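Clavulanic acid biosynthesis oligopeptide binding protein 2 (Streptomyces clavuligerus, PDB 2WOL) probably binds oligopeptides as an extracellular solute-binding protein, and belongs to the biosynthetic pathway of the beta-lactamase inhibitor clavulanic acid. Local coordinates at residues A15-G20 with V291-T296; G22-P27 with V539-V544; I241-P246 with D552-G557. All coordinates share one frame; numbering follows the deposited sequence.

Contact 1: residues A15-G20 with V291-T296; sequences AGWDAG and VLRSHT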
loop_
_atom_site.group_PDB
_atom_site.type_symbol
_atom_site.label_atom_id
_atom_site.label_comp_id
_atom_site.label_asym_id
_atom_site.label_seq_id
_atom_site.Cartn_x
_atom_site.Cartn_y
_atom_site.Cartn_z
ATOM N N ALA A 15 4.511 -11.450 -25.011
ATOM C CA ALA A 15 3.051 -11.497 -25.071
ATOM C C ALA A 15 2.405 -10.201 -25.556
ATOM O O ALA A 15 1.271 -10.217 -26.045
ATOM C CB ALA A 15 2.479 -11.894 -23.710
ATOM N N GLY A 16 3.118 -9.088 -25.401
ATOM C CA GLY A 16 2.637 -7.783 -25.846
ATOM C C GLY A 16 2.559 -6.755 -24.736
ATOM O O GLY A 16 2.399 -7.103 -23.565
ATOM N N TRP A 17 2.671 -5.483 -25.115
ATOM C CA TRP A 17 2.508 -4.358 -24.198
ATOM C C TRP A 17 1.233 -4.507 -23.363
ATOM O O TRP A 17 0.154 -4.755 -23.908
ATOM C CB TRP A 17 2.457 -3.061 -25.010
ATOM C CG TRP A 17 2.257 -1.811 -24.214
ATOM C CD1 TRP A 17 1.082 -1.158 -24.001
ATOM C CD2 TRP A 17 3.269 -1.046 -23.548
ATOM N NE1 TRP A 17 1.294 -0.037 -23.233
ATOM C CE2 TRP A 17 2.629 0.057 -22.943
ATOM C CE3 TRP A 17 4.657 -1.188 -23.402
ATOM C CZ2 TRP A 17 3.329 1.017 -22.198
ATOM C CZ3 TRP A 17 5.355 -0.234 -22.663
ATOM C CH2 TRP A 17 4.686 0.854 -22.069
ATOM N N ASP A 18 1.380 -4.373 -22.041
ATOM C CA ASP A 18 0.260 -4.425 -21.088
ATOM C C ASP A 18 -0.483 -5.766 -21.000
ATOM O O ASP A 18 -1.561 -5.831 -20.401
ATOM C CB ASP A 18 -0.751 -3.290 -21.345
ATOM C CG ASP A 18 -0.489 -2.056 -20.496
ATOM O OD1 ASP A 18 0.489 -2.030 -19.719
ATOM O OD2 ASP A 18 -1.285 -1.096 -20.599
ATOM N N ALA A 19 0.092 -6.829 -21.564
ATOM C CA ALA A 19 -0.565 -8.139 -21.571
ATOM C C ALA A 19 -0.831 -8.684 -20.164
ATOM O O ALA A 19 -1.757 -9.478 -19.963
ATOM C CB ALA A 19 0.237 -9.136 -22.392
ATOM N N GLY A 20 -0.013 -8.257 -19.202
ATOM C CA GLY A 20 -0.152 -8.686 -17.806
ATOM C C GLY A 20 -1.019 -7.778 -16.949
ATOM O O GLY A 20 -1.096 -7.961 -15.732
ATOM N N VAL A 291 10.454 -5.073 -29.557
ATOM C CA VAL A 291 10.587 -6.349 -28.856
ATOM C C VAL A 291 10.479 -6.145 -27.338
ATOM O O VAL A 291 9.732 -6.857 -26.667
ATOM C CB VAL A 291 11.892 -7.095 -29.234
ATOM C CG1 VAL A 291 12.056 -8.355 -28.397
ATOM C CG2 VAL A 291 11.892 -7.453 -30.721
ATOM N N LEU A 292 11.204 -5.162 -26.808
ATOM C CA LEU A 292 11.160 -4.867 -25.372
ATOM C C LEU A 292 9.782 -4.404 -24.878
ATOM O O LEU A 292 9.367 -4.759 -23.771
ATOM C CB LEU A 292 12.253 -3.862 -24.987
ATOM C CG LEU A 292 13.710 -4.337 -25.099
ATOM C CD1 LEU A 292 14.653 -3.252 -24.599
ATOM C CD2 LEU A 292 13.962 -5.647 -24.354
ATOM N N ARG A 293 9.074 -3.632 -25.702
ATOM C CA ARG A 293 7.705 -3.204 -25.393
ATOM C C ARG A 293 6.786 -4.392 -25.123
ATOM O O ARG A 293 5.907 -4.325 -24.262
ATOM C CB ARG A 293 7.119 -2.385 -26.542
ATOM C CG ARG A 293 7.548 -0.938 -26.577
ATOM C CD ARG A 293 6.771 -0.182 -27.647
ATOM N NE ARG A 293 5.390 0.071 -27.240
ATOM C CZ ARG A 293 5.010 1.088 -26.472
ATOM N NH1 ARG A 293 5.906 1.962 -26.023
ATOM N NH2 ARG A 293 3.732 1.238 -26.151
ATOM N N SER A 294 6.998 -5.476 -25.867
ATOM C CA SER A 294 6.172 -6.671 -25.755
ATOM C C SER A 294 6.382 -7.407 -24.427
ATOM O O SER A 294 5.588 -8.279 -24.068
ATOM C CB SER A 294 6.408 -7.601 -26.951
ATOM O OG SER A 294 7.643 -8.284 -26.847
ATOM N N HIS A 295 7.447 -7.039 -23.712
ATOM C CA HIS A 295 7.788 -7.631 -22.415
ATOM C C HIS A 295 7.478 -6.688 -21.250
ATOM O O HIS A 295 7.911 -6.933 -20.124
ATOM C CB HIS A 295 9.280 -7.992 -22.363
ATOM C CG HIS A 295 9.725 -8.930 -23.442
ATOM N ND1 HIS A 295 9.274 -10.228 -23.532
ATOM C CD2 HIS A 295 10.600 -8.765 -24.462
ATOM C CE1 HIS A 295 9.844 -10.820 -24.566
ATOM N NE2 HIS A 295 10.653 -9.954 -25.149
ATOM N N THR A 296 6.724 -5.624 -21.515
ATOM C CA THR A 296 6.519 -4.567 -20.528
ATOM C C THR A 296 5.040 -4.326 -20.210
ATOM O O THR A 296 4.192 -4.320 -21.106
ATOM C CB THR A 296 7.183 -3.249 -21.000
ATOM O OG1 THR A 296 8.560 -3.503 -21.290
ATOM C CG2 THR A 296 7.104 -2.178 -19.931
#
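Trp17 and Arg293 meet face to face, a cation-pi stack in which the guanidinium lies flat over the indole with the two planes 16° apart. Followed outward, the arginine begins with CB near the margin of the six-membered ring, 4.2 Å from Trp17 CE3. CG and CD carry the chain on, and a bend at chi3 (74°) brings NE to within 4.1 Å of Trp17 CE3. Beyond it Arg293 CZ stands 4.0 Å from the centroid of the six-membered ring. NH1 then passes near Trp17 CZ3 and is bonded to Thr287 O of helix 280-288, while NH2 settles over the centre of the indole, 3.5 Å from Trp17 CD2. Toward the rim of the opposite indole face stands Asp18 OD1, itself bound to the backbone N of Asn298. Thr296 adds an apolar touch, its CG2 meeting Trp17 CZ3 obliquely at 3.8 Å.

At the backbone, the type II turn Gly16-Ala19 docks against the type I turn Arg293-Thr296. Gly16 N uses an in-plane lone pair of Ser294 O at 2.9 Å. Asp18 N gives a nearly straight bond (168°) to Thr296 O. Between these two bonds, Trp17 CA makes weaker CA-H...O contacts with Arg293 O and Thr296 O. Arg535 reaches in as well, giving hydrogen bonds to Gly16 O and Ser294 O.

The N-terminal loop is thus tied to the chain where helix 290-293 gives way to strand 296-297, by two kinds of force at once. The backbone bonds join the two turns, while the guanidinium is held by the indole face and, through NH1, by Thr287 O, which probably stabilises its positive charge; the carboxylate beyond the ring may further favour the cation's placement there.

Contact 2: residues G22-P27 with V539-V544; sequences GALVNP and VTNVYV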
loop_
_atom_site.group_PDB
_atom_site.type_symbol
_atom_site.label_atom_id
_atom_site.label_comp_id
_atom_site.label_asym_id
_atom_site.label_seq_id
_atom_site.Cartn_x
_atom_site.Cartn_y
_atom_site.Cartn_z
ATOM N N GLY A 22 -4.636 -6.802 -16.127
ATOM C CA GLY A 22 -6.015 -7.275 -16.269
ATOM C C GLY A 22 -6.123 -8.666 -16.863
ATOM O O GLY A 22 -7.227 -9.172 -17.079
ATOM N N ALA A 23 -4.974 -9.290 -17.124
ATOM C CA ALA A 23 -4.921 -10.613 -17.736
ATOM C C ALA A 23 -3.638 -11.345 -17.362
ATOM O O ALA A 23 -2.678 -10.734 -16.880
ATOM C CB ALA A 23 -5.065 -10.513 -19.263
ATOM N N LEU A 24 -3.636 -12.654 -17.593
ATOM C CA LEU A 24 -2.526 -13.525 -17.232
ATOM C C LEU A 24 -1.648 -13.809 -18.446
ATOM O O LEU A 24 -2.154 -14.138 -19.519
ATOM C CB LEU A 24 -3.070 -14.838 -16.651
ATOM C CG LEU A 24 -2.094 -15.854 -16.053
ATOM C CD1 LEU A 24 -1.713 -15.450 -14.653
ATOM C CD2 LEU A 24 -2.701 -17.251 -16.038
ATOM N N VAL A 25 -0.337 -13.677 -18.269
ATOM C CA VAL A 25 0.634 -13.939 -19.329
ATOM C C VAL A 25 1.259 -15.321 -19.166
ATOM O O VAL A 25 1.663 -15.704 -18.063
ATOM C CB VAL A 25 1.750 -12.849 -19.337
ATOM C CG1 VAL A 25 2.933 -13.255 -20.214
ATOM C CG2 VAL A 25 1.184 -11.521 -19.779
ATOM N N ASN A 26 1.327 -16.070 -20.270
ATOM C CA ASN A 26 2.066 -17.334 -20.332
ATOM C C ASN A 26 1.579 -18.359 -19.295
ATOM O O ASN A 26 2.367 -18.826 -18.466
ATOM C CB ASN A 26 3.579 -17.062 -20.194
ATOM C CG ASN A 26 4.447 -18.231 -20.641
ATOM O OD1 ASN A 26 3.985 -19.158 -21.313
ATOM N ND2 ASN A 26 5.727 -18.180 -20.278
ATOM N N PRO A 27 0.277 -18.718 -19.344
ATOM C CA PRO A 27 -0.290 -19.643 -18.355
ATOM C C PRO A 27 0.333 -21.032 -18.415
ATOM O O PRO A 27 0.614 -21.545 -19.504
ATOM C CB PRO A 27 -1.775 -19.710 -18.730
ATOM C CG PRO A 27 -1.842 -19.284 -20.145
ATOM C CD PRO A 27 -0.727 -18.295 -20.338
ATOM N N VAL A 539 9.007 -16.732 -17.865
ATOM C CA VAL A 539 8.266 -16.779 -16.610
ATOM C C VAL A 539 6.798 -17.026 -16.929
ATOM O O VAL A 539 6.217 -16.360 -17.789
ATOM C CB VAL A 539 8.445 -15.487 -15.780
ATOM C CG1 VAL A 539 7.815 -15.641 -14.404
ATOM C CG2 VAL A 539 9.935 -15.151 -15.636
ATOM N N THR A 540 6.209 -18.001 -16.247
ATOM C CA THR A 540 4.826 -18.377 -16.499
ATOM C C THR A 540 3.884 -17.743 -15.477
ATOM O O THR A 540 4.282 -17.469 -14.342
ATOM C CB THR A 540 4.645 -19.910 -16.486
ATOM O OG1 THR A 540 4.998 -20.426 -15.201
ATOM C CG2 THR A 540 5.524 -20.567 -17.547
ATOM N N ASN A 541 2.639 -17.506 -15.888
ATOM C CA ASN A 541 1.593 -16.965 -15.019
ATOM C C ASN A 541 1.927 -15.599 -14.433
ATOM O O ASN A 541 1.749 -15.363 -13.232
ATOM C CB ASN A 541 1.235 -17.946 -13.900
ATOM C CG ASN A 541 1.009 -19.349 -14.412
ATOM O OD1 ASN A 541 0.060 -19.611 -15.145
ATOM N ND2 ASN A 541 1.898 -20.260 -14.042
ATOM N N VAL A 542 2.396 -14.700 -15.292
ATOM C CA VAL A 542 2.709 -13.337 -14.877
ATOM C C VAL A 542 1.484 -12.441 -15.013
ATOM O O VAL A 542 0.883 -12.354 -16.086
ATOM C CB VAL A 542 3.874 -12.740 -15.693
ATOM C CG1 VAL A 542 4.196 -11.329 -15.205
ATOM C CG2 VAL A 542 5.108 -13.614 -15.591
ATOM N N TYR A 543 1.120 -11.770 -13.927
ATOM C CA TYR A 543 0.040 -10.785 -13.977
ATOM C C TYR A 543 0.226 -9.772 -12.860
ATOM O O TYR A 543 0.743 -10.104 -11.789
ATOM C CB TYR A 543 -1.346 -11.450 -13.880
ATOM C CG TYR A 543 -1.712 -11.963 -12.502
ATOM C CD1 TYR A 543 -2.497 -11.196 -11.639
ATOM C CD2 TYR A 543 -1.276 -13.213 -12.063
ATOM C CE1 TYR A 543 -2.839 -11.659 -10.368
ATOM C CE2 TYR A 543 -1.608 -13.686 -10.790
ATOM C CZ TYR A 543 -2.393 -12.902 -9.953
ATOM O OH TYR A 543 -2.728 -13.357 -8.695
ATOM N N VAL A 544 -0.190 -8.536 -13.124
ATOM C CA VAL A 544 -0.193 -7.502 -12.103
ATOM C C VAL A 544 -1.363 -7.772 -11.167
ATOM O O VAL A 544 -2.519 -7.805 -11.600
ATOM C CB VAL A 544 -0.315 -6.090 -12.722
ATOM C CG1 VAL A 544 -0.296 -5.025 -11.636
ATOM C CG2 VAL A 544 0.816 -5.841 -13.714
HETATM O O HOH W 1 -4.394 -7.097 -13.338
#
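Tyr543 presents its aromatic ring to Leu24, whose CD1 comes in obliquely and lies 3.5 Å from Tyr543 CD2. Neighbouring loop residues Thr72 and Pro74 also touch this tyrosine, and its hydroxyl makes a weak hydrogen bond to Asp552. The second flat group, the Asn26 amide, extends with CG anti to the backbone N (chi1 -163°). Asn26 ND2 donates to Val539 O at 3.1 Å, arriving from above that carbonyl's plane, and also touches Thr540 CG2. The third, the Asn541 amide, belongs to segment 539-544: OD1 approaches Pro27 CA to 3.2 Å while ND2 is bound to Ser28 O. Leu24 runs side by side with Asn541, both side chains pointing the same way.

Between these groups the N-terminal loop pairs with the chain just after strand 539-540 in a single antiparallel bridge, the hydrogen-bonded pair Val25-Val542, widened on one side into a G1 beta bulge: Asn541, with its positive phi of 60°, and Val542 both face Val25. Val25 N donates to Val542 O at 2.8 Å, and Val542 N returns a bond to Val25 O at 3.0 Å. Within the bulge, Asn541 N donates to Asn26 O at 2.9 Å, from well above the carbonyl plane. At the far end of the loop a water accepts from Gly22 N and donates to Val544 O.

Contact 3: residues I241-P246 with D552-G557; sequences IRPALP and DIQAMG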
loop_
_atom_site.group_PDB
_atom_site.type_symbol
_atom_site.label_atom_id
_atom_site.label_comp_id
_atom_site.label_asym_id
_atom_site.label_seq_id
_atom_site.Cartn_x
_atom_site.Cartn_y
_atom_site.Cartn_z
ATOM N N ILE A 241 -5.375 -20.905 -3.166
ATOM C CA ILE A 241 -4.725 -19.673 -3.632
ATOM C C ILE A 241 -3.428 -19.941 -4.406
ATOM O O ILE A 241 -3.194 -19.351 -5.467
ATOM C CB ILE A 241 -4.405 -18.709 -2.432
ATOM C CG1 ILE A 241 -5.636 -18.470 -1.531
ATOM C CG2 ILE A 241 -3.751 -17.395 -2.917
ATOM C CD1 ILE A 241 -6.749 -17.624 -2.137
ATOM N N ARG A 242 -2.600 -20.839 -3.879
ATOM C CA ARG A 242 -1.192 -20.918 -4.264
ATOM C C ARG A 242 -0.827 -22.142 -5.106
ATOM O O ARG A 242 -0.944 -23.273 -4.629
ATOM C CB ARG A 242 -0.317 -20.872 -3.007
ATOM C CG ARG A 242 -0.523 -19.614 -2.194
ATOM C CD ARG A 242 0.087 -19.709 -0.818
ATOM N NE ARG A 242 -0.325 -18.565 -0.010
ATOM C CZ ARG A 242 -1.492 -18.477 0.620
ATOM N NH1 ARG A 242 -2.359 -19.483 0.567
ATOM N NH2 ARG A 242 -1.792 -17.388 1.313
ATOM N N PRO A 243 -0.376 -21.920 -6.360
ATOM C CA PRO A 243 0.049 -23.046 -7.204
ATOM C C PRO A 243 1.435 -23.615 -6.891
ATOM O O PRO A 243 1.744 -24.725 -7.321
ATOM C CB PRO A 243 0.034 -22.448 -8.610
ATOM C CG PRO A 243 0.342 -21.017 -8.401
ATOM C CD PRO A 243 -0.278 -20.635 -7.078
ATOM N N ALA A 244 2.272 -22.857 -6.177
ATOM C CA ALA A 244 3.610 -23.304 -5.764
ATOM C C ALA A 244 4.374 -24.053 -6.857
ATOM O O ALA A 244 4.767 -25.211 -6.686
ATOM C CB ALA A 244 3.525 -24.136 -4.493
ATOM N N LEU A 245 4.597 -23.377 -7.977
ATOM C CA LEU A 245 5.242 -24.011 -9.127
ATOM C C LEU A 245 6.760 -24.211 -8.995
ATOM O O LEU A 245 7.243 -25.323 -9.190
ATOM C CB LEU A 245 4.877 -23.291 -10.431
ATOM C CG LEU A 245 3.384 -23.249 -10.769
ATOM C CD1 LEU A 245 3.136 -22.390 -11.986
ATOM C CD2 LEU A 245 2.792 -24.653 -10.972
ATOM N N PRO A 246 7.524 -23.151 -8.659
ATOM C CA PRO A 246 8.972 -23.384 -8.607
ATOM C C PRO A 246 9.389 -24.278 -7.443
ATOM O O PRO A 246 8.724 -24.301 -6.405
ATOM C CB PRO A 246 9.561 -21.975 -8.437
ATOM C CG PRO A 246 8.459 -21.133 -7.946
ATOM C CD PRO A 246 7.162 -21.758 -8.331
ATOM N N ASP A 552 2.044 -10.785 -9.122
ATOM C CA ASP A 552 1.836 -11.763 -8.058
ATOM C C ASP A 552 2.898 -12.853 -8.158
ATOM O O ASP A 552 2.711 -13.874 -8.821
ATOM C CB ASP A 552 0.431 -12.356 -8.112
ATOM C CG ASP A 552 0.060 -13.095 -6.837
ATOM O OD1 ASP A 552 0.737 -12.894 -5.803
ATOM O OD2 ASP A 552 -0.923 -13.867 -6.866
ATOM N N ILE A 553 4.022 -12.607 -7.497
ATOM C CA ILE A 553 5.173 -13.501 -7.507
ATOM C C ILE A 553 4.796 -14.958 -7.237
ATOM O O ILE A 553 5.281 -15.856 -7.915
ATOM C CB ILE A 553 6.228 -13.045 -6.468
ATOM C CG1 ILE A 553 6.649 -11.587 -6.718
ATOM C CG2 ILE A 553 7.422 -14.004 -6.424
ATOM C CD1 ILE A 553 7.304 -11.309 -8.065
ATOM N N GLN A 554 3.930 -15.181 -6.250
ATOM C CA GLN A 554 3.592 -16.539 -5.821
ATOM C C GLN A 554 2.948 -17.385 -6.926
ATOM O O GLN A 554 3.006 -18.609 -6.881
ATOM C CB GLN A 554 2.719 -16.517 -4.559
ATOM C CG GLN A 554 1.291 -16.025 -4.754
ATOM C CD GLN A 554 0.355 -17.117 -5.231
ATOM O OE1 GLN A 554 0.599 -18.303 -4.996
ATOM N NE2 GLN A 554 -0.730 -16.725 -5.893
ATOM N N ALA A 555 2.333 -16.722 -7.902
ATOM C CA ALA A 555 1.646 -17.417 -8.992
ATOM C C ALA A 555 2.592 -17.887 -10.098
ATOM O O ALA A 555 2.218 -18.714 -10.931
ATOM C CB ALA A 555 0.570 -16.525 -9.577
ATOM N N MET A 556 3.814 -17.363 -10.098
ATOM C CA MET A 556 4.743 -17.558 -11.205
ATOM C C MET A 556 5.373 -18.938 -11.225
ATOM O O MET A 556 5.585 -19.553 -10.183
ATOM C CB MET A 556 5.851 -16.515 -11.155
ATOM C CG MET A 556 5.385 -15.112 -11.426
ATOM S SD MET A 556 6.704 -13.942 -11.103
ATOM C CE MET A 556 5.894 -12.430 -11.617
ATOM N N GLY A 557 5.683 -19.405 -12.430
ATOM C CA GLY A 557 6.512 -20.590 -12.615
ATOM C C GLY A 557 7.573 -20.330 -13.667
ATOM O O GLY A 557 7.771 -19.193 -14.101
HETATM O O HOH W 2 2.571 -20.402 -4.686
HETATM O O HOH W 3 3.787 -20.717 -8.494
#
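Gln554 and Pro243 meet where the 3-10 turn 553-555, leading into strand 557-558, packs against the proline-rich loop that precedes strand 248-253 of the five-stranded sheet. Direct contact here is van der Waals, and no hydrogen bond passes straight from one segment to the other. The chain of Gln554 is bent at chi2 (84°), which turns CD toward the loop, and it crosses Pro243 and Arg242 at about a right angle. Gln554 OE1 lies 3.2 Å from Pro243 CD and also touches Arg242 CG. Pro243 CG rests against Ala555 CA.

Polar linkage runs through two waters. One accepts from Ala244 N and donates to Gln554 O; the other accepts from Leu245 N and donates to both Gln554 O and Met556 O, giving Gln554 O two water donors.

Hydrogen bonds and salt bridges hold the polar side chains. Gln554 NE2 donates to Asp552 OD2 at 3.0 Å, and Asp552 OD1 pairs with Arg61 of helix 54-63. Arg242 forms salt bridges with Asp84 and Asp239, and its NE binds Arg61 O.

At the other end, Pro246 CD closes to 3.3 Å of Met556 O, and Leu245 CD1 sits 3.9 Å from Gly557 CA.

Overall arrangement
The three contacts lie almost in a row, contact 2 in the middle with its centre 11 Å from that of each neighbour, and contacts 1 and 3 about 21 Å apart, centre to centre. Along the chain the segments come as 15-20, 22-27, 241-246, 291-296, 539-544 and 552-557, so every pair of contacts interlocks. Gly20 probably hydrogen-bonds to Val544, joining contacts 1 and 2; the small sheet of strands 539-540 and 557-558 joins contacts 2 and 3. The N-terminal loop ahead of strand 34-39 and the C-terminal segment after strand 523-534 are thereby woven together, linking the neighbourhoods of the seven-stranded and five-stranded sheets of this solute-binding fold.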